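Local coordinates for 2-oxo-1,2-dihydroquinoline 8-monooxygenase, oxygenase component (Pseudomonas putida, PDB 1Z02), which probably hydroxylates 2-oxo-1,2-dihydroquinoline at carbon 8, using a Rieske-type [2Fe-2S] cluster and a separate mononuclear iron centre, at residues 24-29 with 397-402; 167-172 with 315-320; 347-352 with 356-361. One frame throughout, in Å; residues are numbered along the deposited sequence.

Contact 1 of 3, residues 24-29 with 397-402; sequences AKTQSQ and WRKLAS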
loop_
_atom_site.group_PDB
_atom_site.type_symbol
_atom_site.label_atom_id
_atom_site.label_comp_id
_atom_site.label_asym_id
_atom_site.label_seq_id
_atom_site.Cartn_x
_atom_site.Cartn_y
_atom_site.Cartn_z
ATOM N N ALA A 24 24.466 25.566 -5.694
ATOM C CA ALA A 24 23.986 25.821 -4.340
ATOM C C ALA A 24 23.321 27.173 -4.163
ATOM O O ALA A 24 22.297 27.285 -3.492
ATOM C CB ALA A 24 25.125 25.676 -3.350
ATOM N N LYS A 25 23.909 28.207 -4.753
ATOM C CA LYS A 25 23.352 29.549 -4.634
ATOM C C LYS A 25 21.957 29.595 -5.254
ATOM O O LYS A 25 21.021 30.155 -4.677
ATOM C CB LYS A 25 24.260 30.563 -5.334
ATOM C CG LYS A 25 24.100 31.993 -4.812
ATOM C CD LYS A 25 22.759 32.626 -5.182
ATOM C CE LYS A 25 22.867 33.470 -6.444
ATOM N NZ LYS A 25 23.104 32.673 -7.673
ATOM N N THR A 26 21.828 28.998 -6.435
ATOM C CA THR A 26 20.561 28.958 -7.147
ATOM C C THR A 26 19.488 28.160 -6.418
ATOM O O THR A 26 18.340 28.596 -6.339
ATOM C CB THR A 26 20.761 28.372 -8.547
ATOM O OG1 THR A 26 21.628 29.235 -9.293
ATOM C CG2 THR A 26 19.423 28.224 -9.277
ATOM N N GLN A 27 19.855 26.997 -5.885
ATOM C CA GLN A 27 18.887 26.163 -5.175
ATOM C C GLN A 27 18.355 26.842 -3.920
ATOM O O GLN A 27 17.195 26.643 -3.537
ATOM C CB GLN A 27 19.504 24.814 -4.798
ATOM C CG GLN A 27 20.067 24.051 -5.985
ATOM C CD GLN A 27 20.311 22.584 -5.695
ATOM O OE1 GLN A 27 21.052 21.919 -6.423
ATOM N NE2 GLN A 27 19.678 22.064 -4.644
ATOM N N SER A 28 19.196 27.655 -3.289
ATOM C CA SER A 28 18.793 28.347 -2.069
ATOM C C SER A 28 17.725 29.382 -2.377
ATOM O O SER A 28 17.022 29.843 -1.477
ATOM C CB SER A 28 19.994 29.035 -1.407
ATOM O OG SER A 28 20.425 30.162 -2.157
ATOM N N GLN A 29 17.602 29.741 -3.654
ATOM C CA GLN A 29 16.619 30.731 -4.069
ATOM C C GLN A 29 15.229 30.155 -4.314
ATOM O O GLN A 29 14.299 30.888 -4.663
ATOM C CB GLN A 29 17.120 31.478 -5.309
ATOM C CG GLN A 29 18.266 32.454 -4.997
ATOM C CD GLN A 29 18.868 33.092 -6.234
ATOM O OE1 GLN A 29 19.592 32.446 -6.989
ATOM N NE2 GLN A 29 18.565 34.367 -6.452
ATOM N N TRP A 397 10.741 29.928 -12.786
ATOM C CA TRP A 397 9.405 29.710 -12.246
ATOM C C TRP A 397 9.485 29.345 -10.767
ATOM O O TRP A 397 8.714 29.860 -9.956
ATOM C CB TRP A 397 8.681 28.621 -13.054
ATOM C CG TRP A 397 7.698 27.784 -12.266
ATOM C CD1 TRP A 397 7.847 26.477 -11.898
ATOM C CD2 TRP A 397 6.436 28.208 -11.737
ATOM N NE1 TRP A 397 6.756 26.060 -11.172
ATOM C CE2 TRP A 397 5.875 27.102 -11.056
ATOM C CE3 TRP A 397 5.724 29.416 -11.773
ATOM C CZ2 TRP A 397 4.638 27.169 -10.411
ATOM C CZ3 TRP A 397 4.493 29.482 -11.129
ATOM C CH2 TRP A 397 3.964 28.360 -10.457
ATOM N N ARG A 398 10.431 28.481 -10.410
ATOM C CA ARG A 398 10.582 28.080 -9.016
ATOM C C ARG A 398 10.903 29.279 -8.136
ATOM O O ARG A 398 10.364 29.410 -7.040
ATOM C CB ARG A 398 11.679 27.023 -8.869
ATOM C CG ARG A 398 11.358 25.688 -9.536
ATOM C CD ARG A 398 12.411 24.673 -9.178
ATOM N NE ARG A 398 12.322 23.464 -9.986
ATOM C CZ ARG A 398 13.276 22.533 -10.021
ATOM N NH1 ARG A 398 13.142 21.454 -10.777
ATOM N NH2 ARG A 398 14.374 22.693 -9.294
ATOM N N LYS A 399 11.777 30.157 -8.614
ATOM C CA LYS A 399 12.145 31.336 -7.847
ATOM C C LYS A 399 10.968 32.277 -7.619
ATOM O O LYS A 399 10.738 32.721 -6.500
ATOM C CB LYS A 399 13.262 32.101 -8.553
ATOM C CG LYS A 399 14.601 31.402 -8.561
ATOM C CD LYS A 399 15.653 32.314 -9.152
ATOM C CE LYS A 399 17.006 31.640 -9.223
ATOM N NZ LYS A 399 18.048 32.593 -9.707
ATOM N N LEU A 400 10.226 32.588 -8.677
ATOM C CA LEU A 400 9.096 33.493 -8.546
ATOM C C LEU A 400 7.993 32.868 -7.697
ATOM O O LEU A 400 7.301 33.562 -6.961
ATOM C CB LEU A 400 8.559 33.889 -9.930
ATOM C CG LEU A 400 7.637 32.962 -10.732
ATOM C CD1 LEU A 400 6.183 33.173 -10.329
ATOM C CD2 LEU A 400 7.801 33.265 -12.202
ATOM N N ALA A 401 7.827 31.556 -7.797
ATOM C CA ALA A 401 6.801 30.872 -7.009
ATOM C C ALA A 401 7.184 30.943 -5.528
ATOM O O ALA A 401 6.328 31.128 -4.659
ATOM C CB ALA A 401 6.682 29.424 -7.456
ATOM N N SER A 402 8.475 30.795 -5.247
ATOM C CA SER A 402 8.959 30.845 -3.871
ATOM C C SER A 402 8.754 32.236 -3.288
ATOM O O SER A 402 8.404 32.385 -2.117
ATOM C CB SER A 402 10.446 30.491 -3.801
ATOM O OG SER A 402 10.704 29.191 -4.301
HETATM O O HOH W 1 20.694 30.952 -11.074
#

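Contact 2 of 3, residues 167-172 with 315-320; sequences HDLPFR and YEWYVP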
loop_
_atom_site.group_PDB
_atom_site.type_symbol
_atom_site.label_atom_id
_atom_site.label_comp_id
_atom_site.label_asym_id
_atom_site.label_seq_id
_atom_site.Cartn_x
_atom_site.Cartn_y
_atom_site.Cartn_z
ATOM N N HIS A 167 -6.247 37.479 -10.349
ATOM C CA HIS A 167 -4.875 37.473 -9.843
ATOM C C HIS A 167 -4.196 36.107 -9.902
ATOM O O HIS A 167 -2.964 36.023 -9.880
ATOM C CB HIS A 167 -4.825 38.015 -8.411
ATOM C CG HIS A 167 -4.969 39.502 -8.323
ATOM N ND1 HIS A 167 -4.676 40.210 -7.176
ATOM C CD2 HIS A 167 -5.385 40.417 -9.232
ATOM C CE1 HIS A 167 -4.905 41.495 -7.382
ATOM N NE2 HIS A 167 -5.336 41.648 -8.621
ATOM N N ASP A 168 -4.991 35.044 -9.976
ATOM C CA ASP A 168 -4.443 33.690 -10.060
ATOM C C ASP A 168 -4.782 33.035 -11.400
ATOM O O ASP A 168 -4.862 31.805 -11.505
ATOM C CB ASP A 168 -4.972 32.822 -8.910
ATOM C CG ASP A 168 -4.303 33.136 -7.583
ATOM O OD1 ASP A 168 -4.685 32.529 -6.558
ATOM O OD2 ASP A 168 -3.388 33.989 -7.560
ATOM N N LEU A 169 -4.994 33.868 -12.417
ATOM C CA LEU A 169 -5.313 33.395 -13.760
ATOM C C LEU A 169 -4.272 33.986 -14.703
ATOM O O LEU A 169 -3.723 35.053 -14.430
ATOM C CB LEU A 169 -6.721 33.851 -14.144
ATOM C CG LEU A 169 -7.769 32.760 -14.406
ATOM C CD1 LEU A 169 -7.625 31.628 -13.474
ATOM C CD2 LEU A 169 -9.140 33.333 -14.361
ATOM N N PRO A 170 -3.977 33.304 -15.822
ATOM C CA PRO A 170 -2.976 33.817 -16.772
ATOM C C PRO A 170 -3.214 35.260 -17.227
ATOM O O PRO A 170 -4.318 35.792 -17.071
ATOM C CB PRO A 170 -3.066 32.830 -17.934
ATOM C CG PRO A 170 -3.431 31.542 -17.238
ATOM C CD PRO A 170 -4.491 31.991 -16.250
ATOM N N PHE A 171 -2.169 35.875 -17.783
ATOM C CA PHE A 171 -2.233 37.253 -18.281
ATOM C C PHE A 171 -3.303 37.344 -19.362
ATOM O O PHE A 171 -3.424 36.441 -20.183
ATOM C CB PHE A 171 -0.883 37.680 -18.871
ATOM C CG PHE A 171 0.285 37.433 -17.960
ATOM C CD1 PHE A 171 1.128 36.344 -18.168
ATOM C CD2 PHE A 171 0.532 38.277 -16.878
ATOM C CE1 PHE A 171 2.198 36.093 -17.313
ATOM C CE2 PHE A 171 1.601 38.034 -16.014
ATOM C CZ PHE A 171 2.435 36.940 -16.234
ATOM N N ARG A 172 -4.069 38.435 -19.364
ATOM C CA ARG A 172 -5.142 38.619 -20.340
ATOM C C ARG A 172 -4.745 39.498 -21.516
ATOM O O ARG A 172 -3.954 40.425 -21.361
ATOM C CB ARG A 172 -6.376 39.234 -19.666
ATOM C CG ARG A 172 -6.878 38.452 -18.472
ATOM C CD ARG A 172 -8.064 39.123 -17.807
ATOM N NE ARG A 172 -9.244 39.158 -18.667
ATOM C CZ ARG A 172 -10.453 39.538 -18.261
ATOM N NH1 ARG A 172 -11.472 39.539 -19.112
ATOM N NH2 ARG A 172 -10.647 39.910 -16.998
ATOM N N TYR A 315 -5.318 26.095 -21.677
ATOM C CA TYR A 315 -4.953 26.387 -20.293
ATOM C C TYR A 315 -4.843 25.086 -19.523
ATOM O O TYR A 315 -5.627 24.165 -19.744
ATOM C CB TYR A 315 -6.024 27.250 -19.616
ATOM C CG TYR A 315 -6.136 28.652 -20.156
ATOM C CD1 TYR A 315 -7.281 29.067 -20.836
ATOM C CD2 TYR A 315 -5.108 29.575 -19.965
ATOM C CE1 TYR A 315 -7.406 30.368 -21.308
ATOM C CE2 TYR A 315 -5.220 30.877 -20.430
ATOM C CZ TYR A 315 -6.375 31.267 -21.103
ATOM O OH TYR A 315 -6.485 32.553 -21.580
ATOM N N GLU A 316 -3.873 25.011 -18.618
ATOM C CA GLU A 316 -3.700 23.817 -17.804
ATOM C C GLU A 316 -3.440 24.155 -16.344
ATOM O O GLU A 316 -2.855 25.191 -16.015
ATOM C CB GLU A 316 -2.544 22.952 -18.311
ATOM C CG GLU A 316 -2.642 22.537 -19.759
ATOM C CD GLU A 316 -1.627 21.471 -20.118
ATOM O OE1 GLU A 316 -0.534 21.452 -19.508
ATOM O OE2 GLU A 316 -1.914 20.654 -21.019
ATOM N N TRP A 317 -3.903 23.267 -15.476
ATOM C CA TRP A 317 -3.715 23.387 -14.039
ATOM C C TRP A 317 -3.190 22.019 -13.611
ATOM O O TRP A 317 -3.444 21.021 -14.280
ATOM C CB TRP A 317 -5.049 23.657 -13.341
ATOM C CG TRP A 317 -5.532 25.073 -13.427
ATOM C CD1 TRP A 317 -5.300 26.068 -12.524
ATOM C CD2 TRP A 317 -6.349 25.646 -14.460
ATOM N NE1 TRP A 317 -5.926 27.226 -12.923
ATOM C CE2 TRP A 317 -6.575 26.994 -14.107
ATOM C CE3 TRP A 317 -6.914 25.148 -15.643
ATOM C CZ2 TRP A 317 -7.342 27.860 -14.901
ATOM C CZ3 TRP A 317 -7.681 26.006 -16.436
ATOM C CH2 TRP A 317 -7.887 27.349 -16.058
ATOM N N TYR A 318 -2.448 21.994 -12.512
ATOM C CA TYR A 318 -1.876 20.771 -11.958
ATOM C C TYR A 318 -2.186 20.930 -10.474
ATOM O O TYR A 318 -1.307 21.177 -9.647
ATOM C CB TYR A 318 -0.365 20.736 -12.228
ATOM C CG TYR A 318 -0.011 21.210 -13.633
ATOM C CD1 TYR A 318 0.117 22.565 -13.919
ATOM C CD2 TYR A 318 0.124 20.308 -14.689
ATOM C CE1 TYR A 318 0.362 23.010 -15.217
ATOM C CE2 TYR A 318 0.376 20.747 -15.999
ATOM C CZ TYR A 318 0.490 22.100 -16.250
ATOM O OH TYR A 318 0.721 22.552 -17.531
ATOM N N VAL A 319 -3.474 20.817 -10.167
ATOM C CA VAL A 319 -3.977 21.006 -8.816
ATOM C C VAL A 319 -3.563 19.927 -7.834
ATOM O O VAL A 319 -3.904 18.758 -7.995
ATOM C CB VAL A 319 -5.512 21.114 -8.816
ATOM C CG1 VAL A 319 -5.999 21.511 -7.418
ATOM C CG2 VAL A 319 -5.965 22.141 -9.885
ATOM N N PRO A 320 -2.816 20.309 -6.795
ATOM C CA PRO A 320 -2.395 19.303 -5.818
ATOM C C PRO A 320 -3.580 18.733 -5.062
ATOM O O PRO A 320 -4.500 19.467 -4.680
ATOM C CB PRO A 320 -1.420 20.068 -4.918
ATOM C CG PRO A 320 -1.838 21.482 -5.048
ATOM C CD PRO A 320 -2.250 21.634 -6.487
HETATM O O HOH W 2 -6.006 29.228 -10.855
HETATM O O HOH W 3 -5.606 34.912 -20.797
#

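Contact 3 of 3, residues 347-352 with 356-361; sequences YRYDHM and LCLHGF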
loop_
_atom_site.group_PDB
_atom_site.type_symbol
_atom_site.label_atom_id
_atom_site.label_comp_id
_atom_site.label_asym_id
_atom_site.label_seq_id
_atom_site.Cartn_x
_atom_site.Cartn_y
_atom_site.Cartn_z
ATOM N N TYR A 347 -18.201 20.955 -32.119
ATOM C CA TYR A 347 -17.973 19.926 -33.128
ATOM C C TYR A 347 -16.487 19.698 -33.420
ATOM O O TYR A 347 -16.024 18.559 -33.487
ATOM C CB TYR A 347 -18.702 20.305 -34.420
ATOM C CG TYR A 347 -18.685 19.222 -35.472
ATOM C CD1 TYR A 347 -19.462 18.072 -35.331
ATOM C CD2 TYR A 347 -17.879 19.338 -36.603
ATOM C CE1 TYR A 347 -19.437 17.063 -36.289
ATOM C CE2 TYR A 347 -17.845 18.339 -37.565
ATOM C CZ TYR A 347 -18.624 17.206 -37.402
ATOM O OH TYR A 347 -18.575 16.212 -38.350
ATOM N N ARG A 348 -15.739 20.778 -33.607
ATOM C CA ARG A 348 -14.317 20.652 -33.889
ATOM C C ARG A 348 -13.554 20.159 -32.666
ATOM O O ARG A 348 -12.484 19.567 -32.792
ATOM C CB ARG A 348 -13.737 21.985 -34.350
ATOM C CG ARG A 348 -12.361 21.822 -34.963
ATOM C CD ARG A 348 -11.893 23.071 -35.680
ATOM N NE ARG A 348 -10.626 22.831 -36.357
ATOM C CZ ARG A 348 -10.480 22.051 -37.423
ATOM N NH1 ARG A 348 -9.281 21.887 -37.967
ATOM N NH2 ARG A 348 -11.530 21.452 -37.960
ATOM N N TYR A 349 -14.097 20.415 -31.481
ATOM C CA TYR A 349 -13.467 19.959 -30.245
ATOM C C TYR A 349 -13.634 18.437 -30.174
ATOM O O TYR A 349 -12.673 17.696 -29.985
ATOM C CB TYR A 349 -14.145 20.600 -29.020
ATOM C CG TYR A 349 -13.690 19.987 -27.706
ATOM C CD1 TYR A 349 -12.415 20.242 -27.197
ATOM C CD2 TYR A 349 -14.496 19.069 -27.026
ATOM C CE1 TYR A 349 -11.951 19.590 -26.048
ATOM C CE2 TYR A 349 -14.038 18.415 -25.882
ATOM C CZ TYR A 349 -12.768 18.680 -25.405
ATOM O OH TYR A 349 -12.306 18.029 -24.296
ATOM N N ASP A 350 -14.873 17.986 -30.346
ATOM C CA ASP A 350 -15.210 16.569 -30.282
ATOM C C ASP A 350 -14.490 15.673 -31.282
ATOM O O ASP A 350 -14.103 14.553 -30.949
ATOM C CB ASP A 350 -16.713 16.379 -30.483
ATOM C CG ASP A 350 -17.532 16.924 -29.336
ATOM O OD1 ASP A 350 -18.761 17.070 -29.512
ATOM O OD2 ASP A 350 -16.957 17.194 -28.259
ATOM N N HIS A 351 -14.304 16.163 -32.501
ATOM C CA HIS A 351 -13.688 15.347 -33.539
ATOM C C HIS A 351 -12.317 15.796 -34.010
ATOM O O HIS A 351 -11.786 15.250 -34.975
ATOM C CB HIS A 351 -14.641 15.268 -34.731
ATOM C CG HIS A 351 -16.042 14.895 -34.352
ATOM N ND1 HIS A 351 -16.391 13.625 -33.946
ATOM C CD2 HIS A 351 -17.168 15.641 -34.265
ATOM C CE1 HIS A 351 -17.672 13.606 -33.622
ATOM N NE2 HIS A 351 -18.167 14.816 -33.805
ATOM N N MET A 352 -11.735 16.779 -33.334
ATOM C CA MET A 352 -10.421 17.254 -33.733
ATOM C C MET A 352 -9.510 17.529 -32.536
ATOM O O MET A 352 -8.578 16.768 -32.267
ATOM C CB MET A 352 -10.568 18.520 -34.583
ATOM C CG MET A 352 -9.488 18.683 -35.634
ATOM S SD MET A 352 -7.828 18.621 -34.926
ATOM C CE MET A 352 -7.243 20.215 -35.339
ATOM N N LEU A 356 -7.152 14.379 -31.089
ATOM C CA LEU A 356 -5.808 14.626 -31.604
ATOM C C LEU A 356 -4.887 15.479 -30.741
ATOM O O LEU A 356 -3.677 15.272 -30.751
ATOM C CB LEU A 356 -5.882 15.253 -32.998
ATOM C CG LEU A 356 -6.471 14.405 -34.134
ATOM C CD1 LEU A 356 -6.465 15.208 -35.423
ATOM C CD2 LEU A 356 -5.641 13.136 -34.331
ATOM N N CYS A 357 -5.443 16.433 -30.001
ATOM C CA CYS A 357 -4.616 17.305 -29.174
ATOM C C CYS A 357 -4.628 17.049 -27.671
ATOM O O CYS A 357 -3.606 16.661 -27.104
ATOM C CB CYS A 357 -4.977 18.760 -29.448
ATOM S SG CYS A 357 -4.658 19.245 -31.163
ATOM N N LEU A 358 -5.764 17.274 -27.016
ATOM C CA LEU A 358 -5.833 17.054 -25.576
ATOM C C LEU A 358 -5.434 15.625 -25.216
ATOM O O LEU A 358 -4.878 15.379 -24.145
ATOM C CB LEU A 358 -7.238 17.370 -25.054
ATOM C CG LEU A 358 -7.676 18.839 -25.179
ATOM C CD1 LEU A 358 -8.832 19.103 -24.224
ATOM C CD2 LEU A 358 -6.505 19.762 -24.836
ATOM N N HIS A 359 -5.709 14.687 -26.118
ATOM C CA HIS A 359 -5.350 13.285 -25.903
ATOM C C HIS A 359 -4.138 12.874 -26.745
ATOM O O HIS A 359 -3.112 12.470 -26.213
ATOM C CB HIS A 359 -6.519 12.372 -26.263
ATOM C CG HIS A 359 -7.476 12.140 -25.141
ATOM N ND1 HIS A 359 -7.088 11.604 -23.934
ATOM C CD2 HIS A 359 -8.812 12.344 -25.051
ATOM C CE1 HIS A 359 -8.144 11.487 -23.146
ATOM N NE2 HIS A 359 -9.203 11.929 -23.801
ATOM N N GLY A 360 -4.270 12.993 -28.061
ATOM C CA GLY A 360 -3.200 12.598 -28.966
ATOM C C GLY A 360 -1.839 13.224 -28.737
ATOM O O GLY A 360 -0.812 12.575 -28.922
ATOM N N PHE A 361 -1.829 14.485 -28.330
ATOM C CA PHE A 361 -0.584 15.202 -28.083
ATOM C C PHE A 361 -0.154 15.111 -26.617
ATOM O O PHE A 361 0.937 14.627 -26.307
ATOM C CB PHE A 361 -0.756 16.681 -28.471
ATOM C CG PHE A 361 0.517 17.473 -28.449
ATOM C CD1 PHE A 361 1.444 17.361 -29.484
ATOM C CD2 PHE A 361 0.800 18.322 -27.385
ATOM C CE1 PHE A 361 2.632 18.092 -29.454
ATOM C CE2 PHE A 361 1.980 19.052 -27.344
ATOM C CZ PHE A 361 2.900 18.938 -28.379
#

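Contact 1 of 3, residues 24-29 with 397-402
Lys399 NZ donates to Gln29 OE1 and, weakly, to a water that also bonds Thr26 OG1. The bond to Gln29 OE1 is 3.1 Å long, but the ammonium comes in above the carbonyl plane, with a C=O...N angle of 103°, and so lies off the lone pairs. The water sits 2.6 Å from Thr26 OG1, linking the lysine to helix 24-27 by a water-mediated route. An extended lysine chain makes this span possible: it reaches past Gln29, whose CB lies 3.9 Å from Lys399 CE. Thr26 CG2 lies 4.2 Å from Lys399 CE, the two side chains crossing at about a right angle. Here a short N-terminal helix docks on helix 392-404 of the catalytic part of a Rieske oxygenase, illustrating how one long side chain can join elements remote in sequence. On the same helix, Arg398 forms salt bridges with Glu214 and Glu385 and comes close to Arg87 of a second subunit, a residue of the [2Fe-2S] site there. Nearer the backbone, Ser402 CB packs loosely on Gln29 O at 4.0 Å. Ser402 OG turns back to Arg398 O (2.8 Å), which receives Ser402 N from the opposite face of its plane.

Contact 2 of 3, residues 167-172 with 315-320
With CG set opposite the carbonyl carbon in both Tyr315 (chi1 -68°) and Trp317 (chi1 -78°), these two alternate residues of strand 313-320 send their rings to the same face of the sheet, where Pro170 and Leu169 receive them. The proline ring lies obliquely to the phenol, its CG 3.7 Å from Tyr315 CE2. One residue earlier, Leu169 brings CD1 to the edge of the indole, near the ring plane and 4.0 Å from Trp317 CZ2. The pairing follows the geometry of an extended chain: successive residues of the loop 167-172 meet every second residue of the strand. This strand belongs to the antiparallel sheet of the catalytic domain, a Bet v 1-like fold, flanked by strands 301-305 and 325-335; Trp317 also touches Pro46 of strand 43-49.

Water carries the polar part of the contact. At one end a molecule accepts from Trp317 NE1 (2.9 Å), lying in the indole plane, and donates to Asp168 O. At the other, a second water donates both to Phe171 O and to Tyr315 OH, the latter at 2.6 Å. The same hydroxyl is bonded to Pro189 O, so it has two partners. On the loop, Asp168 OD1 is salt-bridged to Arg406 and also receives Trp44 N.

The direct touches are thus apolar, carbon against carbon. Across the contact, NE1 and OH reach the carbonyls of Asp168 and Phe171 through single waters, while OH also bonds Pro189 O directly, so the loop meets the strand with no direct polar bond between the two segments.

Contact 3 of 3, residues 347-352 with 356-361
Met352 and Leu356 sit four residues apart on helix 339-359, yet the turns around them are not uniform: wider, pi-type turns occur at 349-352 and 356-359. In the Bet v 1-like catalytic domain this long helix lies against the sheet, and Leu358 touches both Met201 and Leu332 on its strands. Phe361 stacks on His225, a ligand of the mononuclear iron, and the side chain of Cys357 is about 11 Å from the metal itself.

The hydrogen bonding between the segments is helical. Leu356 N donates a hydrogen bond to Met352 O at 3.0 Å, with an N-H...O angle of 149°, and so preserves an ordinary i to i+4 link between the two wider turns. Leu356 CB lies 3.2 Å from Met352 O. Within the first segment, Arg348 is salt-bridged to Glu309.

Among the apolar contacts, Met352 folds back at its second and third torsions, which places SD 3.7 Å from Leu356 CD1; the two side chains cross at about a right angle. Tyr349 has CG opposite its own backbone N (chi1 170°), a setting that carries the phenol along to Leu358. There the methyl CD1 of Leu358 meets the ring edge in its plane, 3.6 Å from Tyr349 CE1.

In the fold
From the N terminus, the chain enters contact 1 at 24-29 and does not close it until 397-402, 368 residues on, so both other contacts fall within that long span. Contact 2 opens at 167-172 and is closed by strand 313-320 after the intervening helices and strands. Contact 3 follows in series, a short closure at the end of helix 339-359. The three never touch: contacts 1 and 3 lie on opposite sides of the chain's centre, their own centres about 36 Å apart, with contact 2 deep between them. Together they join the N-terminal helix to the late helix 392-404, the loop before strand 196-206 to the central sheet, and successive turns of the helix leading to the iron site.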